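Local coordinates for tyrosine specific protein phosphatase (Trypanosoma cruzi, PDB 4AZ1) that probably removes the phosphate group from phosphotyrosine residues of proteins, at residues A[84-89]-A[246-251]; A[116-121]-A[128-133]. All coordinates share one frame; numbering follows the deposited sequence.

From the N terminus, the chain first reaches 84-89, the loop between strands 79-82 and 90-93. Contact 1 opens here. Strand 115-118 follows and runs into 116-121. Six residues later, 128-133 closes contact 2, a short local loop. This joins the end of strand 115-118 to the chain following hairpin 123-128. The chain then builds the rest of the sheet and helix 232-247. At 246-251 it closes contact 1, which joins the 84-89 loop to the C-terminal end of that helix. Contact 2 is therefore nested inside contact 1. Contact 2 is buried and contact 1 lies at the surface. Their centres are about 27 Å apart, on opposite sides of the chain's centre.

Contact 1: residues A[84-89]-A[246-251]; sequences LDLPHK and LERGTL
Arg248 alone carries this contact from the helix side. Its side chain reaches across to Asp85, Leu86 and Pro87 at the protein surface. Along the second segment, Leu246 and Glu247 are the last two residues of helix 232-247. Leu246 packs on Leu284, Arg287 and Leu288 of helix 274-288, and Glu247 OE2 makes a salt bridge with Arg287 NH1. The helix geometry breaks at Arg248. Its CG sits between the backbone N and the carbonyl carbon (chi1 57°), and the chain runs straight through chi2 before bending at chi3 (50°). This brings the two terminal nitrogens to the loop. Arg248 NH2 lies 3.7 Å from Pro87 CG and 3.8 Å from Pro87 CD, so it lies obliquely beside the CG-CD part of the proline ring. The two side chains run past each other in opposite directions. Arg248 NH1 is 4.1 Å from Leu86 CD2. It is also 4.1 Å from Asp85 O, too far for a hydrogen bond. Between the two segments the guanidinium touches the loop by van der Waals contact alone, and Arg248 remains exposed; 109 Å² is buried over both. Leu86 packs on Ala241 and Thr244, and Pro87 on Tyr240, all of the same helix. Gly249 follows with positive phi (73°). Its N bonds Leu246 O at 3.3 Å, while Thr250 N reaches back to His245 O. Thr250 OG1 also bonds His245 ND1. Leu251 then leaves the helix behind; its N bonds Asn5 OD1 of the N-terminal segment. The helix thus ends in a Schellman motif with Gly249 as the C-prime residue. Within the tyrosine phosphatase fold, the arginine just before that glycine spans from the helix end to the loop joining strands 79-82 and 90-93.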
loop_
_atom_site.group_PDB
_atom_site.type_symbol
_atom_site.label_atom_id
_atom_site.label_comp_id
_atom_site.label_asym_id
_atom_site.label_seq_id
_atom_site.Cartn_x
_atom_site.Cartn_y
_atom_site.Cartn_z
ATOM N N LEU A 84 12.841 -26.559 -4.180
ATOM C CA LEU A 84 13.063 -27.932 -3.725
ATOM C C LEU A 84 13.395 -28.893 -4.872
ATOM O O LEU A 84 13.159 -30.096 -4.747
ATOM C CB LEU A 84 11.835 -28.444 -2.969
ATOM C CG LEU A 84 11.428 -27.638 -1.730
ATOM C CD1 LEU A 84 9.931 -27.730 -1.460
ATOM C CD2 LEU A 84 12.217 -28.099 -0.514
ATOM N N ASP A 85 13.931 -28.368 -5.975
ATOM C CA ASP A 85 14.292 -29.197 -7.137
ATOM C C ASP A 85 13.043 -29.848 -7.721
ATOM O O ASP A 85 13.044 -31.027 -8.074
ATOM C CB ASP A 85 15.316 -30.285 -6.765
ATOM C CG ASP A 85 16.654 -29.716 -6.331
ATOM O OD1 ASP A 85 17.113 -28.735 -6.953
ATOM O OD2 ASP A 85 17.247 -30.260 -5.371
ATOM N N LEU A 86 11.970 -29.074 -7.798
ATOM C CA LEU A 86 10.700 -29.568 -8.311
ATOM C C LEU A 86 10.292 -28.675 -9.478
ATOM O O LEU A 86 10.977 -27.683 -9.751
ATOM C CB LEU A 86 9.656 -29.556 -7.200
ATOM C CG LEU A 86 10.003 -30.457 -6.017
ATOM C CD1 LEU A 86 8.934 -30.317 -4.964
ATOM C CD2 LEU A 86 10.147 -31.903 -6.450
ATOM N N PRO A 87 9.218 -29.048 -10.206
ATOM C CA PRO A 87 8.858 -28.234 -11.374
ATOM C C PRO A 87 8.492 -26.806 -11.006
ATOM O O PRO A 87 8.738 -25.893 -11.792
ATOM C CB PRO A 87 7.644 -28.971 -11.939
ATOM C CG PRO A 87 7.948 -30.406 -11.647
ATOM C CD PRO A 87 8.530 -30.357 -10.235
ATOM N N HIS A 88 7.916 -26.618 -9.826
ATOM C CA HIS A 88 7.576 -25.271 -9.379
ATOM C C HIS A 88 8.453 -24.789 -8.229
ATOM O O HIS A 88 8.793 -25.559 -7.315
ATOM C CB HIS A 88 6.093 -25.173 -8.979
ATOM C CG HIS A 88 5.155 -25.290 -10.135
ATOM N ND1 HIS A 88 4.681 -26.505 -10.589
ATOM C CD2 HIS A 88 4.620 -24.349 -10.951
ATOM C CE1 HIS A 88 3.888 -26.303 -11.625
ATOM N NE2 HIS A 88 3.831 -25.004 -11.863
ATOM N N LYS A 89 8.816 -23.511 -8.295
ATOM C CA LYS A 89 9.406 -22.800 -7.171
ATOM C C LYS A 89 8.294 -21.969 -6.571
ATOM O O LYS A 89 7.258 -21.736 -7.213
ATOM C CB LYS A 89 10.523 -21.860 -7.633
ATOM C CG LYS A 89 11.664 -22.531 -8.366
ATOM C CD LYS A 89 12.873 -21.603 -8.415
ATOM C CE LYS A 89 14.022 -22.221 -9.208
ATOM N NZ LYS A 89 15.304 -21.468 -9.029
ATOM N N LEU A 246 5.775 -38.495 -4.305
ATOM C CA LEU A 246 4.867 -39.632 -4.412
ATOM C C LEU A 246 4.607 -39.947 -5.882
ATOM O O LEU A 246 4.682 -41.102 -6.304
ATOM C CB LEU A 246 3.553 -39.312 -3.681
ATOM C CG LEU A 246 2.461 -40.388 -3.571
ATOM C CD1 LEU A 246 1.612 -40.158 -2.329
ATOM C CD2 LEU A 246 1.565 -40.419 -4.803
ATOM N N GLU A 247 4.303 -38.906 -6.652
ATOM C CA GLU A 247 3.976 -39.049 -8.072
ATOM C C GLU A 247 5.143 -39.512 -8.955
ATOM O O GLU A 247 4.918 -40.085 -10.024
ATOM C CB GLU A 247 3.399 -37.731 -8.610
ATOM C CG GLU A 247 1.950 -37.485 -8.218
ATOM C CD GLU A 247 1.457 -36.094 -8.606
ATOM O OE1 GLU A 247 2.298 -35.185 -8.810
ATOM O OE2 GLU A 247 0.223 -35.908 -8.708
ATOM N N ARG A 248 6.376 -39.247 -8.527
ATOM C CA ARG A 248 7.542 -39.675 -9.296
ATOM C C ARG A 248 8.293 -40.825 -8.607
ATOM O O ARG A 248 9.454 -41.116 -8.927
ATOM C CB ARG A 248 8.462 -38.495 -9.671
ATOM C CG ARG A 248 8.983 -37.678 -8.514
ATOM C CD ARG A 248 9.906 -36.542 -8.949
ATOM N NE ARG A 248 9.372 -35.696 -10.019
ATOM C CZ ARG A 248 9.930 -34.550 -10.411
ATOM N NH1 ARG A 248 11.023 -34.109 -9.803
ATOM N NH2 ARG A 248 9.398 -33.834 -11.399
ATOM N N GLY A 249 7.610 -41.480 -7.666
ATOM C CA GLY A 249 8.090 -42.731 -7.109
ATOM C C GLY A 249 9.271 -42.584 -6.170
ATOM O O GLY A 249 9.994 -43.551 -5.923
ATOM N N THR A 250 9.460 -41.383 -5.629
ATOM C CA THR A 250 10.602 -41.129 -4.756
ATOM C C THR A 250 10.218 -40.804 -3.308
ATOM O O THR A 250 11.056 -40.333 -2.533
ATOM C CB THR A 250 11.489 -40.015 -5.316
ATOM O OG1 THR A 250 10.657 -38.955 -5.800
ATOM C CG2 THR A 250 12.342 -40.545 -6.466
ATOM N N LEU A 251 8.961 -41.054 -2.948
ATOM C CA LEU A 251 8.541 -40.975 -1.551
ATOM C C LEU A 251 9.347 -41.959 -0.708
ATOM O O LEU A 251 9.478 -43.134 -1.062
ATOM C CB LEU A 251 7.056 -41.302 -1.428
ATOM C CG LEU A 251 6.350 -41.041 -0.094
ATOM C CD1 LEU A 251 6.470 -39.569 0.313
ATOM C CD2 LEU A 251 4.883 -41.439 -0.188
#

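Contact 2: residues A[116-121]-A[128-133]; sequences VIMVTK and VKADRY
Met118 and Ala130 meet methyl to methyl, Met118 CE lying 3.7 Å from Ala130 CB. They join the end of strand 115-118 to the chain returning from hairpin 123-128, which probably corresponds to the E-loop of classical tyrosine phosphatases. The Met118 side chain is fully extended from a CG anti to its N (chi1 176°), and this carries CE out to the alanine. On one flank, Tyr133 comes in against the strand. Its OH lies 3.6 Å from Val116 CG1 and 4.1 Å from Met118 SD. Farther along, Lys129 CB packs against Thr120 OG1 at 3.4 Å and Lys121 O at 3.3 Å. The lysine chain then bends at chi2 (-71°) and leads away.

The next shell fixes these groups. Tyr133 OH bonds both His225 NE2 and Gln188 NE2, and its ring meets Phe104 edge-to-face. Lys129 NZ makes a salt bridge with Asp196 OD2 of the WPD motif. Lys129 O accepts from Ser227 OG of the HCSAGIGRT signature, expected to form the phosphate-binding loop, whose first residue is His225. The segment is therefore tied to two elements of the expected active site. Glu124 OE2 also lies beside Thr120 OG1 and would compete for its proton. Thr120 OG1 donates to Lys121 O at 2.7 Å, in the carbonyl plane and on a lone pair, with a C=O...OG1 angle of 131°.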
loop_
_atom_site.group_PDB
_atom_site.type_symbol
_atom_site.label_atom_id
_atom_site.label_comp_id
_atom_site.label_asym_id
_atom_site.label_seq_id
_atom_site.Cartn_x
_atom_site.Cartn_y
_atom_site.Cartn_z
ATOM N N VAL A 116 -1.182 -16.488 -7.273
ATOM C CA VAL A 116 -1.045 -16.134 -5.878
ATOM C C VAL A 116 -2.028 -16.970 -5.087
ATOM O O VAL A 116 -3.230 -16.984 -5.395
ATOM C CB VAL A 116 -1.400 -14.649 -5.645
ATOM C CG1 VAL A 116 -1.499 -14.367 -4.129
ATOM C CG2 VAL A 116 -0.346 -13.761 -6.299
ATOM N N ILE A 117 -1.530 -17.676 -4.080
ATOM C CA ILE A 117 -2.408 -18.465 -3.239
ATOM C C ILE A 117 -2.383 -17.896 -1.838
ATOM O O ILE A 117 -1.311 -17.716 -1.255
ATOM C CB ILE A 117 -1.978 -19.926 -3.186
ATOM C CG1 ILE A 117 -2.075 -20.536 -4.583
ATOM C CG2 ILE A 117 -2.855 -20.712 -2.195
ATOM C CD1 ILE A 117 -1.737 -21.998 -4.610
ATOM N N MET A 118 -3.575 -17.584 -1.324
ATOM C CA MET A 118 -3.732 -16.997 -0.009
ATOM C C MET A 118 -4.462 -18.018 0.860
ATOM O O MET A 118 -5.594 -18.407 0.548
ATOM C CB MET A 118 -4.547 -15.691 -0.114
ATOM C CG MET A 118 -4.835 -15.058 1.234
ATOM S SD MET A 118 -5.789 -13.544 1.018
ATOM C CE MET A 118 -6.145 -13.181 2.740
ATOM N N VAL A 119 -3.809 -18.464 1.935
ATOM C CA VAL A 119 -4.365 -19.516 2.780
ATOM C C VAL A 119 -4.765 -19.000 4.167
ATOM O O VAL A 119 -4.331 -19.518 5.202
ATOM C CB VAL A 119 -3.364 -20.714 2.912
ATOM C CG1 VAL A 119 -4.050 -21.899 3.519
ATOM C CG2 VAL A 119 -2.862 -21.120 1.542
ATOM N N THR A 120 -5.590 -17.967 4.186
ATOM C CA THR A 120 -6.097 -17.417 5.431
ATOM C C THR A 120 -7.307 -16.558 5.097
ATOM O O THR A 120 -7.461 -16.126 3.950
ATOM C CB THR A 120 -5.014 -16.531 6.146
ATOM O OG1 THR A 120 -5.527 -16.041 7.388
ATOM C CG2 THR A 120 -4.614 -15.334 5.265
ATOM N N LYS A 121 -8.167 -16.317 6.085
ATOM C CA LYS A 121 -9.082 -15.176 6.007
ATOM C C LYS A 121 -8.351 -13.907 6.417
ATOM O O LYS A 121 -7.274 -13.963 7.036
ATOM C CB LYS A 121 -10.299 -15.360 6.915
ATOM C CG LYS A 121 -11.152 -16.566 6.550
ATOM C CD LYS A 121 -12.445 -16.532 7.320
ATOM C CE LYS A 121 -12.531 -17.703 8.256
ATOM N NZ LYS A 121 -13.953 -17.917 8.629
ATOM N N VAL A 128 -6.671 -9.768 13.296
ATOM C CA VAL A 128 -6.319 -9.514 11.894
ATOM C C VAL A 128 -5.229 -10.467 11.425
ATOM O O VAL A 128 -4.193 -10.600 12.071
ATOM C CB VAL A 128 -5.807 -8.069 11.662
ATOM C CG1 VAL A 128 -5.651 -7.822 10.165
ATOM C CG2 VAL A 128 -6.762 -7.026 12.271
ATOM N N LYS A 129 -5.448 -11.118 10.287
ATOM C CA LYS A 129 -4.428 -11.970 9.684
ATOM C C LYS A 129 -3.845 -11.341 8.419
ATOM O O LYS A 129 -2.674 -11.533 8.105
ATOM C CB LYS A 129 -5.038 -13.332 9.325
ATOM C CG LYS A 129 -5.494 -14.133 10.525
ATOM C CD LYS A 129 -4.282 -14.626 11.306
ATOM C CE LYS A 129 -4.686 -15.473 12.499
ATOM N NZ LYS A 129 -3.434 -15.934 13.212
ATOM N N ALA A 130 -4.673 -10.608 7.679
ATOM C CA ALA A 130 -4.236 -10.051 6.399
ATOM C C ALA A 130 -4.993 -8.782 6.032
ATOM O O ALA A 130 -6.031 -8.465 6.625
ATOM C CB ALA A 130 -4.387 -11.088 5.283
ATOM N N ASP A 131 -4.477 -8.081 5.026
ATOM C CA ASP A 131 -5.102 -6.859 4.538
ATOM C C ASP A 131 -5.457 -7.019 3.068
ATOM O O ASP A 131 -4.653 -7.522 2.278
ATOM C CB ASP A 131 -4.165 -5.660 4.730
ATOM C CG ASP A 131 -4.044 -5.245 6.197
ATOM O OD1 ASP A 131 -4.934 -4.513 6.684
ATOM O OD2 ASP A 131 -3.058 -5.651 6.858
ATOM N N ARG A 132 -6.667 -6.601 2.711
ATOM C CA ARG A 132 -7.148 -6.737 1.336
ATOM C C ARG A 132 -6.283 -5.999 0.305
ATOM O O ARG A 132 -5.936 -4.815 0.475
ATOM C CB ARG A 132 -8.599 -6.250 1.231
ATOM C CG ARG A 132 -9.192 -6.419 -0.171
ATOM C CD ARG A 132 -10.692 -6.134 -0.164
ATOM N NE ARG A 132 -10.970 -4.856 0.475
ATOM C CZ ARG A 132 -10.852 -3.675 -0.136
ATOM N NH1 ARG A 132 -10.470 -3.612 -1.410
ATOM N NH2 ARG A 132 -11.124 -2.553 0.523
ATOM N N TYR A 133 -5.938 -6.697 -0.771
ATOM C CA TYR A 133 -5.222 -6.057 -1.867
ATOM C C TYR A 133 -5.921 -6.250 -3.216
ATOM O O TYR A 133 -5.347 -5.957 -4.267
ATOM C CB TYR A 133 -3.769 -6.538 -1.908
ATOM C CG TYR A 133 -3.633 -8.047 -1.885
ATOM C CD1 TYR A 133 -3.700 -8.785 -3.056
ATOM C CD2 TYR A 133 -3.412 -8.724 -0.692
ATOM C CE1 TYR A 133 -3.560 -10.168 -3.050
ATOM C CE2 TYR A 133 -3.273 -10.123 -0.671
ATOM C CZ TYR A 133 -3.351 -10.828 -1.854
ATOM O OH TYR A 133 -3.211 -12.197 -1.853
#